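Local structure of peroxiredoxin 6 (2V2G) at residues A[2-14]-A[131-143]. The protein probably reduces hydrogen peroxide and organic hydroperoxides to water and alcohols as a thiol-specific peroxidase. The protein carries 1 engineered substitution. Numbering follows the deposited sequence.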
loop_
_atom_site.group_PDB
_atom_site.type_symbol
_atom_site.label_atom_id
_atom_site.label_comp_id
_atom_site.label_asym_id
_atom_site.label_seq_id
_atom_site.Cartn_x
_atom_site.Cartn_y
_atom_site.Cartn_z
ATOM N N GLY A 2 -1.504 9.536 -13.209
ATOM C CA GLY A 2 -1.816 8.641 -12.060
ATOM C C GLY A 2 -3.265 8.182 -12.133
ATOM O O GLY A 2 -4.048 8.701 -12.929
ATOM N N ILE A 3 -3.620 7.180 -11.361
ATOM C CA ILE A 3 -4.953 6.634 -11.371
ATOM C C ILE A 3 -5.509 6.671 -9.946
ATOM O O ILE A 3 -4.789 6.346 -8.997
ATOM C CB ILE A 3 -4.949 5.186 -11.967
ATOM C CG1 ILE A 3 -6.346 4.607 -11.989
ATOM C CG2 ILE A 3 -3.946 4.337 -11.196
ATOM C CD1 ILE A 3 -6.443 3.481 -12.976
ATOM N N THR A 4 -6.715 7.165 -9.777
ATOM C CA THR A 4 -7.295 7.277 -8.444
ATOM C C THR A 4 -8.274 6.131 -8.208
ATOM O O THR A 4 -8.752 5.464 -9.159
ATOM C CB THR A 4 -7.988 8.650 -8.242
ATOM O OG1 THR A 4 -8.976 8.801 -9.240
ATOM C CG2 THR A 4 -6.923 9.800 -8.327
ATOM N N LEU A 5 -8.623 5.909 -6.950
ATOM C CA LEU A 5 -9.543 4.814 -6.649
ATOM C C LEU A 5 -10.903 5.069 -7.283
ATOM O O LEU A 5 -11.411 6.213 -7.322
ATOM C CB LEU A 5 -9.709 4.647 -5.136
ATOM C CG LEU A 5 -8.470 4.324 -4.310
ATOM C CD1 LEU A 5 -8.919 4.085 -2.885
ATOM C CD2 LEU A 5 -7.610 3.176 -4.981
ATOM N N GLY A 6 -11.514 3.971 -7.800
ATOM C CA GLY A 6 -12.773 3.996 -8.438
ATOM C C GLY A 6 -12.703 4.365 -9.913
ATOM O O GLY A 6 -13.708 4.285 -10.583
ATOM N N GLU A 7 -11.513 4.776 -10.413
ATOM C CA GLU A 7 -11.408 5.059 -11.858
ATOM C C GLU A 7 -11.428 3.747 -12.625
ATOM O O GLU A 7 -10.876 2.741 -12.145
ATOM C CB GLU A 7 -10.090 5.749 -12.193
ATOM C CG GLU A 7 -9.984 7.194 -11.891
ATOM C CD GLU A 7 -8.650 7.785 -12.513
ATOM O OE1 GLU A 7 -8.354 7.483 -13.727
ATOM O OE2 GLU A 7 -8.007 8.572 -11.814
ATOM N N VAL A 8 -12.015 3.779 -13.831
ATOM C CA VAL A 8 -11.869 2.646 -14.763
ATOM C C VAL A 8 -10.405 2.521 -15.207
ATOM O O VAL A 8 -9.779 3.502 -15.674
ATOM C CB VAL A 8 -12.841 2.755 -15.956
ATOM C CG1 VAL A 8 -12.592 1.595 -16.948
ATOM C CG2 VAL A 8 -14.272 2.692 -15.395
ATOM N N PHE A 9 -9.832 1.334 -14.981
ATOM C CA PHE A 9 -8.460 1.094 -15.344
ATOM C C PHE A 9 -8.305 1.230 -16.855
ATOM O O PHE A 9 -9.178 0.825 -17.617
ATOM C CB PHE A 9 -7.997 -0.281 -14.851
ATOM C CG PHE A 9 -6.533 -0.274 -14.436
ATOM C CD1 PHE A 9 -6.157 0.219 -13.211
ATOM C CD2 PHE A 9 -5.564 -0.773 -15.302
ATOM C CE1 PHE A 9 -4.822 0.281 -12.852
ATOM C CE2 PHE A 9 -4.214 -0.753 -14.933
ATOM C CZ PHE A 9 -3.854 -0.237 -13.731
ATOM N N PRO A 10 -7.241 1.854 -17.339
ATOM C CA PRO A 10 -7.075 1.933 -18.810
ATOM C C PRO A 10 -7.138 0.566 -19.525
ATOM O O PRO A 10 -6.540 -0.447 -19.079
ATOM C CB PRO A 10 -5.700 2.627 -18.995
ATOM C CG PRO A 10 -5.115 2.668 -17.670
ATOM C CD PRO A 10 -6.139 2.512 -16.607
ATOM N N ASN A 11 -7.872 0.572 -20.650
ATOM C CA ASN A 11 -8.019 -0.615 -21.503
ATOM C C ASN A 11 -6.870 -0.622 -22.512
ATOM O O ASN A 11 -7.003 -0.447 -23.744
ATOM C CB ASN A 11 -9.368 -0.631 -22.183
ATOM C CG ASN A 11 -9.665 -1.954 -22.814
ATOM O OD1 ASN A 11 -8.955 -2.955 -22.600
ATOM N ND2 ASN A 11 -10.729 -1.977 -23.578
ATOM N N PHE A 12 -5.693 -0.831 -21.930
ATOM C CA PHE A 12 -4.460 -0.688 -22.681
ATOM C C PHE A 12 -4.165 -1.898 -23.560
ATOM O O PHE A 12 -4.639 -3.017 -23.260
ATOM C CB PHE A 12 -3.272 -0.351 -21.757
ATOM C CG PHE A 12 -2.932 -1.411 -20.758
ATOM C CD1 PHE A 12 -2.165 -2.499 -21.113
ATOM C CD2 PHE A 12 -3.381 -1.326 -19.442
ATOM C CE1 PHE A 12 -1.817 -3.480 -20.195
ATOM C CE2 PHE A 12 -3.052 -2.325 -18.510
ATOM C CZ PHE A 12 -2.271 -3.404 -18.883
ATOM N N GLU A 13 -3.387 -1.652 -24.626
ATOM C CA GLU A 13 -2.846 -2.670 -25.532
ATOM C C GLU A 13 -1.347 -2.742 -25.205
ATOM O O GLU A 13 -0.661 -1.708 -25.254
ATOM C CB GLU A 13 -3.097 -2.302 -27.016
ATOM C CG GLU A 13 -4.562 -2.058 -27.219
ATOM C CD GLU A 13 -5.015 -1.876 -28.647
ATOM O OE1 GLU A 13 -4.355 -2.426 -29.581
ATOM O OE2 GLU A 13 -6.082 -1.209 -28.832
ATOM N N ALA A 14 -0.844 -3.926 -24.863
ATOM C CA ALA A 14 0.583 -4.098 -24.561
ATOM C C ALA A 14 1.096 -5.435 -25.120
ATOM O O ALA A 14 0.324 -6.374 -25.262
ATOM C CB ALA A 14 0.803 -4.068 -23.072
ATOM N N PHE A 131 -1.743 -2.735 -8.285
ATOM C CA PHE A 131 -3.058 -2.254 -8.539
ATOM C C PHE A 131 -4.032 -3.444 -8.441
ATOM O O PHE A 131 -3.864 -4.414 -9.136
ATOM C CB PHE A 131 -3.215 -1.607 -9.944
ATOM C CG PHE A 131 -2.273 -0.476 -10.193
ATOM C CD1 PHE A 131 -2.571 0.808 -9.748
ATOM C CD2 PHE A 131 -1.026 -0.723 -10.800
ATOM C CE1 PHE A 131 -1.683 1.860 -9.961
ATOM C CE2 PHE A 131 -0.150 0.320 -11.008
ATOM C CZ PHE A 131 -0.457 1.615 -10.504
ATOM N N ILE A 132 -5.005 -3.316 -7.557
ATOM C CA ILE A 132 -6.101 -4.301 -7.397
ATOM C C ILE A 132 -7.317 -3.770 -8.129
ATOM O O ILE A 132 -7.847 -2.719 -7.826
ATOM C CB ILE A 132 -6.452 -4.685 -5.955
ATOM C CG1 ILE A 132 -5.159 -5.015 -5.216
ATOM C CG2 ILE A 132 -7.434 -5.828 -6.013
ATOM C CD1 ILE A 132 -5.276 -5.514 -3.734
ATOM N N ILE A 133 -7.780 -4.552 -9.111
ATOM C CA ILE A 133 -8.803 -4.091 -10.068
ATOM C C ILE A 133 -10.011 -5.024 -9.925
ATOM O O ILE A 133 -9.863 -6.284 -9.864
ATOM C CB ILE A 133 -8.270 -4.100 -11.571
ATOM C CG1 ILE A 133 -7.009 -3.161 -11.664
ATOM C CG2 ILE A 133 -9.359 -3.645 -12.581
ATOM C CD1 ILE A 133 -5.809 -3.832 -12.256
ATOM N N GLY A 134 -11.183 -4.452 -9.787
ATOM C CA GLY A 134 -12.387 -5.281 -9.660
ATOM C C GLY A 134 -12.888 -5.806 -10.983
ATOM O O GLY A 134 -12.423 -5.410 -12.073
ATOM N N PRO A 135 -13.878 -6.712 -10.928
ATOM C CA PRO A 135 -14.475 -7.216 -12.179
ATOM C C PRO A 135 -15.196 -6.143 -13.000
ATOM O O PRO A 135 -15.533 -6.370 -14.164
ATOM C CB PRO A 135 -15.464 -8.324 -11.701
ATOM C CG PRO A 135 -15.665 -8.128 -10.342
ATOM C CD PRO A 135 -14.525 -7.317 -9.743
ATOM N N ASP A 136 -15.452 -5.003 -12.381
ATOM C CA ASP A 136 -16.040 -3.859 -13.052
ATOM C C ASP A 136 -14.973 -2.936 -13.688
ATOM O O ASP A 136 -15.337 -1.911 -14.297
ATOM C CB ASP A 136 -16.883 -3.080 -12.079
ATOM C CG ASP A 136 -16.065 -2.559 -10.865
ATOM O OD1 ASP A 136 -14.841 -2.810 -10.773
ATOM O OD2 ASP A 136 -16.680 -1.932 -9.960
ATOM N N LYS A 137 -13.738 -3.407 -13.627
ATOM C CA LYS A 137 -12.568 -2.803 -14.279
ATOM C C LYS A 137 -12.128 -1.574 -13.498
ATOM O O LYS A 137 -11.224 -0.833 -13.972
ATOM C CB LYS A 137 -12.860 -2.415 -15.739
ATOM C CG LYS A 137 -13.504 -3.493 -16.667
ATOM C CD LYS A 137 -12.729 -4.742 -16.659
ATOM C CE LYS A 137 -13.455 -5.794 -17.536
ATOM N NZ LYS A 137 -14.689 -6.297 -16.854
ATOM N N LYS A 138 -12.712 -1.358 -12.335
ATOM C CA LYS A 138 -12.311 -0.154 -11.536
ATOM C C LYS A 138 -11.178 -0.422 -10.583
ATOM O O LYS A 138 -11.097 -1.525 -9.986
ATOM C CB LYS A 138 -13.549 0.398 -10.814
ATOM C CG LYS A 138 -14.531 1.028 -11.786
ATOM C CD LYS A 138 -15.806 1.420 -11.092
ATOM C CE LYS A 138 -16.855 2.011 -12.019
ATOM N NZ LYS A 138 -17.905 2.647 -11.181
ATOM N N LEU A 139 -10.310 0.577 -10.374
ATOM C CA LEU A 139 -9.282 0.434 -9.360
ATOM C C LEU A 139 -9.863 0.421 -7.925
ATOM O O LEU A 139 -10.512 1.355 -7.494
ATOM C CB LEU A 139 -8.233 1.553 -9.506
ATOM C CG LEU A 139 -7.069 1.480 -8.522
ATOM C CD1 LEU A 139 -6.190 0.251 -8.793
ATOM C CD2 LEU A 139 -6.272 2.796 -8.617
ATOM N N LYS A 140 -9.565 -0.613 -7.169
ATOM C CA LYS A 140 -10.116 -0.752 -5.825
ATOM C C LYS A 140 -9.130 -0.419 -4.676
ATOM O O LYS A 140 -9.557 -0.019 -3.571
ATOM C CB LYS A 140 -10.628 -2.186 -5.595
ATOM C CG LYS A 140 -11.647 -2.739 -6.588
ATOM C CD LYS A 140 -12.904 -1.869 -6.605
ATOM C CE LYS A 140 -13.927 -2.298 -7.695
ATOM N NZ LYS A 140 -15.164 -1.441 -7.679
ATOM N N LEU A 141 -7.832 -0.540 -4.965
ATOM C CA LEU A 141 -6.756 -0.343 -3.984
ATOM C C LEU A 141 -5.434 -0.266 -4.698
ATOM O O LEU A 141 -5.258 -0.959 -5.709
ATOM C CB LEU A 141 -6.735 -1.542 -3.017
ATOM C CG LEU A 141 -5.836 -1.507 -1.767
ATOM C CD1 LEU A 141 -6.473 -2.356 -0.644
ATOM C CD2 LEU A 141 -4.447 -2.003 -2.124
ATOM N N SER A 142 -4.538 0.619 -4.272
ATOM C CA SER A 142 -3.223 0.659 -4.894
ATOM C C SER A 142 -2.127 0.873 -3.827
ATOM O O SER A 142 -2.403 1.472 -2.787
ATOM C CB SER A 142 -3.120 1.693 -5.991
ATOM O OG SER A 142 -3.246 2.971 -5.520
ATOM N N ILE A 143 -0.927 0.448 -4.200
ATOM C CA ILE A 143 0.290 0.764 -3.414
ATOM C C ILE A 143 1.373 1.149 -4.365
ATOM O O ILE A 143 1.494 0.572 -5.474
ATOM C CB ILE A 143 0.737 -0.337 -2.428
ATOM C CG1 ILE A 143 1.493 -1.464 -3.081
ATOM C CG2 ILE A 143 -0.442 -0.926 -1.552
ATOM C CD1 ILE A 143 1.897 -2.665 -2.191
HETATM O O HOH W 1 -3.029 4.773 -7.651
HETATM O O HOH W 2 -16.396 3.816 -8.715
#
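Three backbone hydrogen bonds lace 2-14 to the hairpin 131-143: Gly-6 N to Leu-139 O, Leu-139 N to Glu-7 O and Phe-9 N to Lys-137 O, with N-H...O angles of at least 164°. The last two flank the single bridge of Val-8 with Lys-138, whose CA atoms lie 4.3 Å apart. The type II turn Thr-4 to Glu-7 presents the Gly-6 N-H to Leu-139. Glu-7 N to Thr-4 O closes that turn, and Glu-7 OE2 reaches back to accept from both Thr-4 N and Thr-4 OG1.

On the apolar side, Ile-133 CD1 sits over the centre of the Phe-9 ring in a CH-pi contact, 4.1 Å from the centroid, while Pro-10 CD covers the opposite face near its rim. Phe-9 and Phe-131 meet obliquely, planes at 59°, with Phe-9 CE1 3.8 Å from Phe-131 CG. With CG1 of Ile-3 anti to the backbone N, CG2 falls between the backbone N and the carbonyl carbon and comes 3.6 Å from Phe-131 CE1, and also against Leu-139 CD2. Leu-5 CD2 lies 3.7 Å from Leu-141 N, within the classic bulge that Lys-140 and Leu-141 form opposite Ile-132.

One water joins Ile-3 O to Ser-142 OG. Strand 139-145 is the sheet's outermost within the chain; Ser-142 and Ile-143 pair with the second subunit. The N-terminal segment thus ties itself to the thioredoxin-fold sheet beside the dimer interface through straight backbone bonds, backed by a largely buried apolar cluster.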